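Local structure of metal-dependent hydrolase (Lactobacillus plantarum, 2F6K) at residues Q257-L262 against A301-T306; A283-D286 against Q292-A295. The protein is a manganese-binding amidohydrolase-family enzyme that probably acts as an aminocarboxymuconate-semialdehyde decarboxylase, an activity known from tryptophan breakdown. One frame throughout, in Å; residues are numbered along the deposited sequence.

From the N terminus the chain lays down eight parallel strands of a TIM-barrel-like sheet, and both contacts lie in the last part of the chain, the eighth strand and the helices after it. Strand 261-262, the eighth, opens the region; helix 272-284 follows, a short turn reverses the chain, and helix 290-306 brings it back. Contact 2 closes the small loop between the two helices, with 283-286 against 292-295. Contact 1 closes the larger one, 257-262 against 301-306, so contact 2 is nested inside it. Helix 290-306 serves both: its early part holds the end of helix 272-284, its last turns cover the eighth strand. The centres lie about 15 Å apart, and the two sets of atoms do not touch.

Contact 1 of 2, residues Q257-L262 against A301-T306; sequences QPEHLL and AHRLLT
Leu262, on the eighth strand of the TIM-barrel-like sheet, pushes its two methyl groups against the last turns of helix 290-306, where Ala301 and Leu304 receive them. With CG anti to the leucine's own carbonyl carbon, chi1 -54° directs CG toward the helix, where CD2 meets Ala301 and CD1 meets Leu304. CD2 abuts the helix backbone at the start of the segment, 3.4 Å from Ala301 N, and lies 4.0 Å from Ala301 CB. CD1 reaches Leu304 CD2 at 4.0 Å, where the two leucine side chains run at about a right angle to each other. All three residues are buried. Phe6 of the first strand touches both Leu262 and Ala301, so this apolar seam lies where strands 3-9 and 261-262 come near each other under the helix. The manganese ion is about 13 Å from the Leu262 side chain, so the seam lies away from the metal site.

Toward the surface two charged residues meet, but through a methylene and with no hydrogen bond between the segments. Arg303 extends from the helix with CG anti to its backbone N (chi1 -177°), then bends at chi3, which brings the guanidinium up beside Glu259. Glu259 CB meets the guanidinium obliquely, 3.4 Å from Arg303 NH1, which is hydrogen-bonded to Asn300 OD1. The Glu259 carboxylate turns elsewhere, its OE1 6.1 Å from Arg303 NH1, so any attraction between the charges acts at a distance. Instead, Gln257 NE2 donates to Glu259 OE1 at 3.0 Å, arriving 40° above the carboxylate plane.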
# COMPACT_ATOMS: atom_id res chain seq x y z
N GLN A 257 30.94 13.53 -12.36
CA GLN A 257 31.92 14.26 -13.14
C GLN A 257 31.95 15.68 -12.56
O GLN A 257 30.91 16.25 -12.24
CB GLN A 257 31.48 14.30 -14.61
CG GLN A 257 32.59 14.05 -15.61
CD GLN A 257 32.09 14.09 -17.05
OE1 GLN A 257 31.28 13.27 -17.46
NE2 GLN A 257 32.58 15.07 -17.81
N PRO A 258 33.15 16.26 -12.40
CA PRO A 258 33.32 17.61 -11.86
C PRO A 258 32.51 18.69 -12.55
O PRO A 258 32.00 19.59 -11.91
CB PRO A 258 34.82 17.84 -12.00
CG PRO A 258 35.37 16.48 -11.72
CD PRO A 258 34.45 15.59 -12.56
N GLU A 259 32.39 18.58 -13.87
CA GLU A 259 31.66 19.57 -14.66
C GLU A 259 30.15 19.37 -14.65
O GLU A 259 29.40 20.20 -15.18
CB GLU A 259 32.15 19.54 -16.12
CG GLU A 259 33.67 19.48 -16.32
CD GLU A 259 34.30 18.18 -15.81
OE1 GLU A 259 33.60 17.13 -15.81
OE2 GLU A 259 35.49 18.20 -15.42
N HIS A 260 29.68 18.29 -14.03
CA HIS A 260 28.24 18.01 -14.00
C HIS A 260 27.56 18.33 -12.67
O HIS A 260 26.44 17.86 -12.42
CB HIS A 260 27.97 16.55 -14.37
CG HIS A 260 28.20 16.24 -15.82
ND1 HIS A 260 27.90 15.01 -16.38
CD2 HIS A 260 28.71 16.99 -16.82
CE1 HIS A 260 28.20 15.03 -17.66
NE2 HIS A 260 28.70 16.22 -17.96
N LEU A 261 28.21 19.13 -11.83
CA LEU A 261 27.64 19.50 -10.54
C LEU A 261 27.06 20.90 -10.63
O LEU A 261 27.76 21.85 -10.96
CB LEU A 261 28.71 19.42 -9.46
CG LEU A 261 29.32 18.03 -9.29
CD1 LEU A 261 30.52 18.11 -8.37
CD2 LEU A 261 28.27 17.06 -8.74
N LEU A 262 25.77 21.03 -10.33
CA LEU A 262 25.09 22.32 -10.43
C LEU A 262 24.57 22.83 -9.10
O LEU A 262 24.06 22.06 -8.28
CB LEU A 262 23.93 22.19 -11.41
CG LEU A 262 24.29 21.64 -12.79
CD1 LEU A 262 23.01 21.27 -13.53
CD2 LEU A 262 25.08 22.68 -13.56
N ALA A 301 26.83 25.21 -14.90
CA ALA A 301 25.52 25.63 -15.39
C ALA A 301 25.69 26.36 -16.72
O ALA A 301 25.07 26.01 -17.73
CB ALA A 301 24.84 26.54 -14.38
N HIS A 302 26.55 27.38 -16.71
CA HIS A 302 26.81 28.18 -17.89
C HIS A 302 27.17 27.35 -19.12
O HIS A 302 26.68 27.62 -20.21
CB HIS A 302 27.94 29.17 -17.61
CG HIS A 302 28.24 30.07 -18.76
ND1 HIS A 302 27.34 31.02 -19.21
CD2 HIS A 302 29.31 30.15 -19.58
CE1 HIS A 302 27.85 31.64 -20.26
NE2 HIS A 302 29.05 31.14 -20.50
N ARG A 303 28.04 26.36 -18.94
CA ARG A 303 28.47 25.51 -20.05
C ARG A 303 27.29 24.73 -20.60
O ARG A 303 27.13 24.59 -21.81
CB ARG A 303 29.56 24.55 -19.59
CG ARG A 303 30.12 23.68 -20.71
CD ARG A 303 31.15 22.70 -20.19
NE ARG A 303 32.20 23.37 -19.43
CZ ARG A 303 32.32 23.34 -18.11
NH1 ARG A 303 31.44 22.67 -17.37
NH2 ARG A 303 33.33 23.96 -17.51
N LEU A 304 26.46 24.24 -19.69
CA LEU A 304 25.28 23.46 -20.05
C LEU A 304 24.23 24.32 -20.74
O LEU A 304 23.53 23.85 -21.64
CB LEU A 304 24.68 22.83 -18.79
CG LEU A 304 23.47 21.90 -18.89
CD1 LEU A 304 23.82 20.62 -19.63
CD2 LEU A 304 23.00 21.58 -17.48
N LEU A 305 24.11 25.59 -20.34
CA LEU A 305 23.13 26.48 -20.95
C LEU A 305 23.54 26.99 -22.32
O LEU A 305 22.70 27.14 -23.20
CB LEU A 305 22.85 27.69 -20.05
CG LEU A 305 22.03 27.48 -18.78
CD1 LEU A 305 21.87 28.81 -18.07
CD2 LEU A 305 20.67 26.92 -19.13
N THR A 306 24.82 27.26 -22.51
CA THR A 306 25.31 27.76 -23.79
C THR A 306 25.38 26.66 -24.84
O THR A 306 25.44 26.94 -26.04
CB THR A 306 26.70 28.41 -23.65
OG1 THR A 306 27.64 27.43 -23.18
CG2 THR A 306 26.66 29.57 -22.66

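Contact 2 of 2, residues A283-D286 against Q292-A295; sequences ATTD and QKQA
Lys293 bridges the turn between helix 272-284 and helix 290-306, the last two helices of the TIM-barrel-like fold, and its ammonium group donates to two backbone carbonyls at the C-terminal end of the first. CG sits anti to the lysine's own carbonyl carbon (chi1 -62°), and beyond it the chain is fully extended, carrying NZ straight to the end of the neighbouring helix. NZ donates to Ala283 O at 2.6 Å and to Thr285 O at 2.8 Å, one carbonyl from within the last helical turn, one from the first residue to leave helical geometry. The helix dipole would be expected to favour a positive group at Ala283 O.

This is the close part of the contact, and Lys293 has the largest share of the buried surface. Its methylenes lie along the same carbonyls, with CD 3.3 Å from Ala283 O. Thr285 adds an apolar touch as its CG2 meets Lys293 CE at 4.0 Å, while its OG1 binds Leu287 N within the turn.

The outer side is looser. The CB atoms of Ala283 and Thr284 point away from helix 290-306, so these residues take part chiefly through their backbones. Asp286 is exposed; its OD2 stays 6.0 Å from Lys293 NZ, too far for a salt bridge, and any attraction would be weak and long-range.

Back at the tight end, the two carbonyls are met differently: NZ stands 57° above the carbonyl plane of Ala283, not on a lone pair, whereas at Thr285 O it lies in the plane, on a lone pair, with a C=O...NZ angle of 138°.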
# COMPACT_ATOMS: atom_id res chain seq x y z
N ALA A 283 30.28 28.08 -0.09
CA ALA A 283 31.28 29.08 -0.41
C ALA A 283 32.50 29.05 0.51
O ALA A 283 33.62 29.29 0.06
CB ALA A 283 30.64 30.46 -0.39
N THR A 284 32.28 28.75 1.79
CA THR A 284 33.36 28.76 2.77
C THR A 284 33.91 27.41 3.22
O THR A 284 34.87 27.37 3.98
CB THR A 284 32.94 29.53 4.04
OG1 THR A 284 31.98 28.76 4.77
CG2 THR A 284 32.31 30.87 3.67
N THR A 285 33.31 26.32 2.77
CA THR A 285 33.76 24.99 3.18
C THR A 285 35.19 24.65 2.76
O THR A 285 35.67 25.10 1.72
CB THR A 285 32.81 23.91 2.64
OG1 THR A 285 33.24 22.62 3.12
CG2 THR A 285 32.81 23.91 1.10
N ASP A 286 35.86 23.84 3.57
CA ASP A 286 37.23 23.39 3.31
C ASP A 286 37.19 22.10 2.51
O ASP A 286 38.23 21.52 2.21
CB ASP A 286 37.96 23.07 4.62
CG ASP A 286 38.35 24.30 5.40
OD1 ASP A 286 38.77 24.13 6.57
OD2 ASP A 286 38.24 25.41 4.85
N GLN A 292 36.39 24.11 -7.74
CA GLN A 292 35.15 23.36 -7.63
C GLN A 292 33.99 24.28 -7.22
O GLN A 292 32.88 24.14 -7.73
CB GLN A 292 35.33 22.23 -6.62
CG GLN A 292 36.49 21.34 -6.96
CD GLN A 292 36.73 20.26 -5.93
OE1 GLN A 292 36.85 20.54 -4.73
NE2 GLN A 292 36.82 19.02 -6.38
N LYS A 293 34.26 25.23 -6.32
CA LYS A 293 33.22 26.16 -5.90
C LYS A 293 32.76 27.00 -7.09
O LYS A 293 31.58 27.29 -7.23
CB LYS A 293 33.73 27.08 -4.79
CG LYS A 293 34.11 26.32 -3.53
CD LYS A 293 34.49 27.24 -2.39
CE LYS A 293 34.96 26.42 -1.20
NZ LYS A 293 35.26 27.25 -0.00
N GLN A 294 33.71 27.39 -7.94
CA GLN A 294 33.42 28.19 -9.12
C GLN A 294 32.62 27.38 -10.14
O GLN A 294 31.71 27.91 -10.79
CB GLN A 294 34.74 28.64 -9.74
CG GLN A 294 34.61 29.69 -10.83
CD GLN A 294 33.92 30.97 -10.35
OE1 GLN A 294 33.66 31.15 -9.16
NE2 GLN A 294 33.64 31.87 -11.28
N ALA A 295 32.97 26.10 -10.29
CA ALA A 295 32.29 25.21 -11.24
C ALA A 295 30.85 24.95 -10.83
O ALA A 295 29.93 25.06 -11.64
CB ALA A 295 33.04 23.89 -11.34